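PDB 3DBO: uncharacterized protein from Mycobacterium tuberculosis, which is the probable toxin of a type II toxin-antitoxin pair, a PIN-domain ribonuclease, probably magnesium-dependent, with limited RNase activity seen in complex with antitoxin VapB5. Local coordinates for residues W117-A122 / D134-L139. Sequence-based numbering, arbitrary orientation.
Sequences WIAAVA and DDFAAL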
# COMPACT_ATOMS: atom_id res chain seq x y z
N TRP B 117 1.55 -8.07 -5.03
CA TRP B 117 2.79 -7.36 -5.40
C TRP B 117 3.33 -6.48 -4.26
O TRP B 117 4.51 -6.49 -3.98
CB TRP B 117 2.59 -6.53 -6.69
CG TRP B 117 2.53 -7.38 -7.96
CD1 TRP B 117 1.47 -7.56 -8.81
CD2 TRP B 117 3.62 -8.13 -8.50
NE1 TRP B 117 1.85 -8.39 -9.87
CE2 TRP B 117 3.15 -8.76 -9.68
CE3 TRP B 117 4.94 -8.35 -8.08
CZ2 TRP B 117 3.98 -9.60 -10.47
CZ3 TRP B 117 5.77 -9.19 -8.87
CH2 TRP B 117 5.27 -9.79 -10.05
N ILE B 118 2.45 -5.75 -3.59
CA ILE B 118 2.86 -4.97 -2.42
C ILE B 118 3.48 -5.85 -1.34
O ILE B 118 4.59 -5.57 -0.87
CB ILE B 118 1.70 -4.13 -1.87
CG1 ILE B 118 1.34 -3.03 -2.89
CG2 ILE B 118 2.11 -3.44 -0.54
CD1 ILE B 118 -0.03 -2.36 -2.58
N ALA B 119 2.77 -6.92 -0.97
CA ALA B 119 3.24 -7.87 0.04
C ALA B 119 4.55 -8.52 -0.39
O ALA B 119 5.45 -8.69 0.44
CB ALA B 119 2.19 -8.93 0.29
N ALA B 120 4.68 -8.83 -1.69
CA ALA B 120 5.93 -9.42 -2.20
C ALA B 120 7.12 -8.46 -2.04
O ALA B 120 8.20 -8.86 -1.62
CB ALA B 120 5.77 -9.87 -3.68
N VAL B 121 6.91 -7.20 -2.38
CA VAL B 121 7.95 -6.19 -2.21
C VAL B 121 8.37 -6.07 -0.73
O VAL B 121 9.57 -6.15 -0.40
CB VAL B 121 7.47 -4.81 -2.78
CG1 VAL B 121 8.40 -3.65 -2.32
CG2 VAL B 121 7.38 -4.88 -4.33
N ALA B 122 7.39 -5.89 0.14
CA ALA B 122 7.68 -5.77 1.57
C ALA B 122 8.38 -7.01 2.12
O ALA B 122 9.45 -6.89 2.75
CB ALA B 122 6.38 -5.46 2.36
N ASP B 134 -8.47 -4.84 4.85
CA ASP B 134 -8.45 -6.25 5.31
C ASP B 134 -7.93 -7.30 4.34
O ASP B 134 -8.16 -8.50 4.54
CB ASP B 134 -9.83 -6.67 5.86
CG ASP B 134 -10.92 -6.76 4.79
OD1 ASP B 134 -10.67 -6.46 3.59
OD2 ASP B 134 -12.06 -7.15 5.16
N ASP B 135 -7.21 -6.88 3.30
CA ASP B 135 -6.86 -7.78 2.20
C ASP B 135 -5.68 -8.70 2.47
O ASP B 135 -5.57 -9.78 1.88
CB ASP B 135 -6.60 -7.00 0.91
CG ASP B 135 -6.58 -7.91 -0.34
OD1 ASP B 135 -7.22 -8.98 -0.34
OD2 ASP B 135 -5.93 -7.53 -1.33
N PHE B 136 -4.77 -8.27 3.32
CA PHE B 136 -3.50 -8.97 3.46
C PHE B 136 -3.61 -10.11 4.46
O PHE B 136 -2.70 -10.92 4.60
CB PHE B 136 -2.43 -7.98 3.88
CG PHE B 136 -2.08 -6.98 2.82
CD1 PHE B 136 -1.08 -7.26 1.90
CD2 PHE B 136 -2.76 -5.77 2.72
CE1 PHE B 136 -0.75 -6.34 0.92
CE2 PHE B 136 -2.45 -4.85 1.73
CZ PHE B 136 -1.42 -5.13 0.83
N ALA B 137 -4.76 -10.16 5.13
CA ALA B 137 -5.08 -11.17 6.14
C ALA B 137 -4.83 -12.59 5.69
O ALA B 137 -4.34 -13.41 6.47
CB ALA B 137 -6.53 -11.03 6.58
N ALA B 138 -5.14 -12.89 4.43
CA ALA B 138 -4.97 -14.23 3.91
C ALA B 138 -3.52 -14.75 3.94
O ALA B 138 -3.29 -15.94 3.83
CB ALA B 138 -5.48 -14.30 2.48
N LEU B 139 -2.56 -13.85 4.07
CA LEU B 139 -1.14 -14.19 4.04
C LEU B 139 -0.50 -14.38 5.43
O LEU B 139 0.69 -14.69 5.53
CB LEU B 139 -0.39 -13.10 3.29
CG LEU B 139 -0.61 -13.06 1.77
CD1 LEU B 139 -0.10 -11.75 1.20
CD2 LEU B 139 0.14 -14.22 1.16
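Ala119, on helix 113-124, meets Phe136 and Leu139 of the loop that follows strand 129-131. This is a buried, wholly apolar contact within the PIN domain, whose parallel sheet supplies that strand. No hydrogen bond joins the two segments.

The methyl of Ala119 lies at the edge of the Phe136 ring, in its plane. Ala119 CB is 4.0 Å from both Phe136 CD1 and Phe136 CE1, so it sits against that side of the ring. The same methyl meets one branch of Leu139, with Ala119 CB 3.7 Å from Leu139 CD1. One small side chain thus touches both loop residues. That side chain is a single methyl, consistent with the close approach of loop and helix: the CA atoms of Ala119 and Phe136 are 7.6 Å apart.

Ile118 adds a branch at the far end of the ring. Its CG2 sits 4.1 Å from Phe136 CZ. The two side chains cross at about a right angle. With chi1 of Ile118 at -67°, CG1 stands beside the backbone N, and it is CG2, anti to that N, that meets the ring.

Further out, the Phe136 ring also packs on Val129 and Thr131 of the strand and lies beside Asp26 and Asp115, both predicted magnesium ligands, so the contact borders the probable metal site of the nuclease. Leu139 packs on Leu104 of helix 91-107, and Ile118 on Val53 and Thr54 of helix 52-64. One polar bond ties the loop to the start of helix 113-124: Arg112 N donates to Asp135 OD2.

The short 3-10 turn at 137-139 brings Leu139 round beside Phe136, and Leu139 N donates to Phe136 O at 3.0 Å.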